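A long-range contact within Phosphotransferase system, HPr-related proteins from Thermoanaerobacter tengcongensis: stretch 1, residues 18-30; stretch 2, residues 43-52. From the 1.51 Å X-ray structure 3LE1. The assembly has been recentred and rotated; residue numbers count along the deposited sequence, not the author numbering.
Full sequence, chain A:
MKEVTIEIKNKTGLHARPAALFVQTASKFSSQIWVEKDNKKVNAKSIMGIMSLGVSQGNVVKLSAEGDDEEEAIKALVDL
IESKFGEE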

# COMPACT_ATOMS: atom_id res chain seq x y z
N PRO A 18 0.71 -3.21 -10.51
CA PRO A 18 0.71 -2.33 -9.34
C PRO A 18 0.80 -3.09 -8.01
O PRO A 18 1.59 -2.69 -7.16
CB PRO A 18 -0.63 -1.60 -9.47
CG PRO A 18 -0.87 -1.54 -10.96
CD PRO A 18 -0.31 -2.82 -11.50
N ALA A 19 0.04 -4.16 -7.84
CA ALA A 19 0.11 -4.94 -6.60
C ALA A 19 1.53 -5.46 -6.37
O ALA A 19 2.06 -5.41 -5.26
CB ALA A 19 -0.88 -6.09 -6.62
N ALA A 20 2.16 -5.95 -7.44
CA ALA A 20 3.50 -6.51 -7.33
C ALA A 20 4.49 -5.43 -6.94
O ALA A 20 5.37 -5.65 -6.10
CB ALA A 20 3.92 -7.15 -8.66
N LEU A 21 4.34 -4.27 -7.56
CA LEU A 21 5.19 -3.11 -7.30
C LEU A 21 4.94 -2.55 -5.90
O LEU A 21 5.86 -2.10 -5.23
CB LEU A 21 4.92 -2.02 -8.32
CG LEU A 21 5.52 -2.23 -9.71
CD1 LEU A 21 4.66 -1.54 -10.76
CD2 LEU A 21 6.95 -1.74 -9.77
N PHE A 22 3.67 -2.57 -5.50
CA PHE A 22 3.29 -2.12 -4.17
C PHE A 22 4.05 -2.93 -3.12
O PHE A 22 4.69 -2.35 -2.25
CB PHE A 22 1.79 -2.25 -3.97
CG PHE A 22 1.29 -1.69 -2.66
CD1 PHE A 22 0.89 -0.36 -2.57
CD2 PHE A 22 1.22 -2.48 -1.53
CE1 PHE A 22 0.43 0.15 -1.37
CE2 PHE A 22 0.75 -1.97 -0.33
CZ PHE A 22 0.36 -0.65 -0.26
N VAL A 23 4.00 -4.26 -3.23
CA VAL A 23 4.65 -5.15 -2.29
C VAL A 23 6.16 -5.01 -2.40
O VAL A 23 6.88 -5.05 -1.40
CB VAL A 23 4.27 -6.62 -2.56
CG1 VAL A 23 5.17 -7.57 -1.79
CG2 VAL A 23 2.81 -6.87 -2.22
N GLN A 24 6.61 -4.83 -3.63
CA GLN A 24 8.00 -4.57 -3.94
C GLN A 24 8.49 -3.33 -3.19
O GLN A 24 9.52 -3.36 -2.54
CB GLN A 24 8.13 -4.35 -5.45
N THR A 25 7.74 -2.25 -3.30
CA THR A 25 8.13 -1.00 -2.67
C THR A 25 8.06 -1.12 -1.14
O THR A 25 9.00 -0.72 -0.44
CB THR A 25 7.25 0.17 -3.18
OG1 THR A 25 7.46 0.31 -4.60
CG2 THR A 25 7.60 1.47 -2.49
N ALA A 26 6.97 -1.68 -0.63
CA ALA A 26 6.84 -1.88 0.81
C ALA A 26 8.00 -2.70 1.33
O ALA A 26 8.54 -2.43 2.40
CB ALA A 26 5.52 -2.58 1.14
N SER A 27 8.39 -3.70 0.55
CA SER A 27 9.43 -4.63 0.97
C SER A 27 10.83 -4.00 0.98
O SER A 27 11.77 -4.60 1.46
CB SER A 27 9.41 -5.89 0.09
OG SER A 27 8.20 -6.63 0.26
N LYS A 28 10.96 -2.79 0.45
CA LYS A 28 12.23 -2.07 0.52
C LYS A 28 12.54 -1.58 1.94
O LYS A 28 13.69 -1.25 2.25
CB LYS A 28 12.24 -0.89 -0.43
CG LYS A 28 12.08 -1.27 -1.88
CD LYS A 28 12.64 -0.19 -2.78
CE LYS A 28 11.81 1.06 -2.74
NZ LYS A 28 12.01 1.83 -3.99
N PHE A 29 11.53 -1.54 2.79
CA PHE A 29 11.67 -0.95 4.12
C PHE A 29 11.63 -1.97 5.26
O PHE A 29 11.03 -3.04 5.12
CB PHE A 29 10.60 0.14 4.32
CG PHE A 29 10.68 1.25 3.31
CD1 PHE A 29 11.49 2.35 3.54
CD2 PHE A 29 9.99 1.18 2.10
CE1 PHE A 29 11.59 3.37 2.62
CE2 PHE A 29 10.08 2.20 1.16
CZ PHE A 29 10.88 3.29 1.42
N SER A 30 12.28 -1.64 6.37
CA SER A 30 12.37 -2.58 7.49
C SER A 30 11.12 -2.60 8.36
O SER A 30 10.81 -3.61 8.99
CB SER A 30 13.58 -2.26 8.37
OG SER A 30 13.57 -0.90 8.76
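Stretch 2, residues 43-52: NAKSIMGIMS

A single lysine supplies the one direct hydrogen bond of this contact: K45, its side chain extended beyond chi1 (m, then t, t, t), runs past A26, where CE comes 3.5 Å from A26 O, and its NZ donates to F29 O at 2.8 Å. A water that donates to S27 O and accepts from K45 NZ adds a second link. The carbonyls K45 approaches belong to the type I turn A26–F29.

The rest illustrates apolar side chains packing against a turn and the helix after it. Stretch 2 begins with a type I turn, N43–S46, then enters helix 47–52, with S46 OG capping it by accepting from G49 N at 3.1 Å. This helix crosses helix 18–26 at 130°, nearer antiparallel than parallel, with the axes 10.2 Å apart at closest. The turn comes nearer: V23 CA and K45 CA are 4.8 Å apart, against 7.1 Å for A19 CA and I50 CA, and V23 CG1 lies 3.4 Å from K45 O. V23 CG2 also packs against I50 CG1 at 3.9 Å. One helical turn earlier, A19 CB meets I47 CD1 at 4.0 Å and I50 CG2 at 4.2 Å. F22 CE2 contacts A44 CB at 3.7 Å and I50 CD1 at 3.8 Å, both oblique to its ring, while A26 CB lies 4.1 Å from A44 CB.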

# COMPACT_ATOMS: atom_id res chain seq x y z
N ASN A 43 -0.85 -7.33 5.92
CA ASN A 43 0.57 -7.03 5.75
C ASN A 43 0.82 -6.55 4.32
O ASN A 43 0.47 -7.22 3.36
CB ASN A 43 1.39 -8.28 6.07
CG ASN A 43 2.88 -8.07 5.95
OD1 ASN A 43 3.34 -7.04 5.45
ND2 ASN A 43 3.65 -9.06 6.38
N ALA A 44 1.41 -5.36 4.18
CA ALA A 44 1.61 -4.78 2.85
C ALA A 44 2.71 -5.48 2.05
O ALA A 44 2.83 -5.29 0.84
CB ALA A 44 1.94 -3.29 2.97
N LYS A 45 3.51 -6.29 2.75
CA LYS A 45 4.57 -7.07 2.13
C LYS A 45 4.06 -8.45 1.70
O LYS A 45 4.82 -9.26 1.18
CB LYS A 45 5.75 -7.24 3.10
CG LYS A 45 6.43 -5.92 3.48
CD LYS A 45 7.43 -6.09 4.62
CE LYS A 45 8.03 -4.75 5.02
NZ LYS A 45 9.14 -4.88 5.99
N SER A 46 2.76 -8.71 1.90
CA SER A 46 2.15 -9.99 1.54
C SER A 46 1.20 -9.88 0.35
O SER A 46 0.13 -9.25 0.45
CB SER A 46 1.43 -10.62 2.74
OG SER A 46 0.54 -11.66 2.34
N ILE A 47 1.59 -10.50 -0.76
CA ILE A 47 0.79 -10.48 -1.98
C ILE A 47 -0.56 -11.18 -1.78
O ILE A 47 -1.56 -10.74 -2.31
CB ILE A 47 1.55 -11.12 -3.16
CG1 ILE A 47 0.88 -10.75 -4.49
CG2 ILE A 47 1.64 -12.63 -2.99
CD1 ILE A 47 0.66 -9.26 -4.67
N MET A 48 -0.58 -12.28 -1.03
CA MET A 48 -1.84 -12.95 -0.73
C MET A 48 -2.77 -12.01 0.05
O MET A 48 -3.97 -11.94 -0.22
CB MET A 48 -1.61 -14.25 0.04
CG MET A 48 -2.90 -15.00 0.40
SD MET A 48 -2.61 -16.49 1.38
CE MET A 48 -4.26 -17.15 1.43
N GLY A 49 -2.19 -11.28 1.01
CA GLY A 49 -2.94 -10.32 1.80
C GLY A 49 -3.50 -9.19 0.95
O GLY A 49 -4.68 -8.88 1.04
N ILE A 50 -2.65 -8.58 0.14
CA ILE A 50 -3.10 -7.56 -0.80
C ILE A 50 -4.27 -8.08 -1.63
O ILE A 50 -5.31 -7.42 -1.73
CB ILE A 50 -1.93 -7.08 -1.70
CG1 ILE A 50 -0.83 -6.45 -0.84
CG2 ILE A 50 -2.43 -6.08 -2.74
CD1 ILE A 50 -1.29 -5.21 -0.08
N MET A 51 -4.12 -9.27 -2.20
CA MET A 51 -5.18 -9.87 -3.00
C MET A 51 -6.47 -10.01 -2.20
O MET A 51 -7.55 -9.64 -2.68
CB MET A 51 -4.77 -11.25 -3.49
CG MET A 51 -3.56 -11.25 -4.40
SD MET A 51 -3.94 -10.63 -6.04
CE MET A 51 -4.04 -8.86 -5.77
N SER A 52 -6.34 -10.54 -0.99
CA SER A 52 -7.48 -10.74 -0.10
C SER A 52 -8.23 -9.44 0.12
O SER A 52 -9.46 -9.41 0.22
CB SER A 52 -7.02 -11.27 1.26
OG SER A 52 -6.73 -10.20 2.15
O HOH W 1 10.90 -6.34 3.93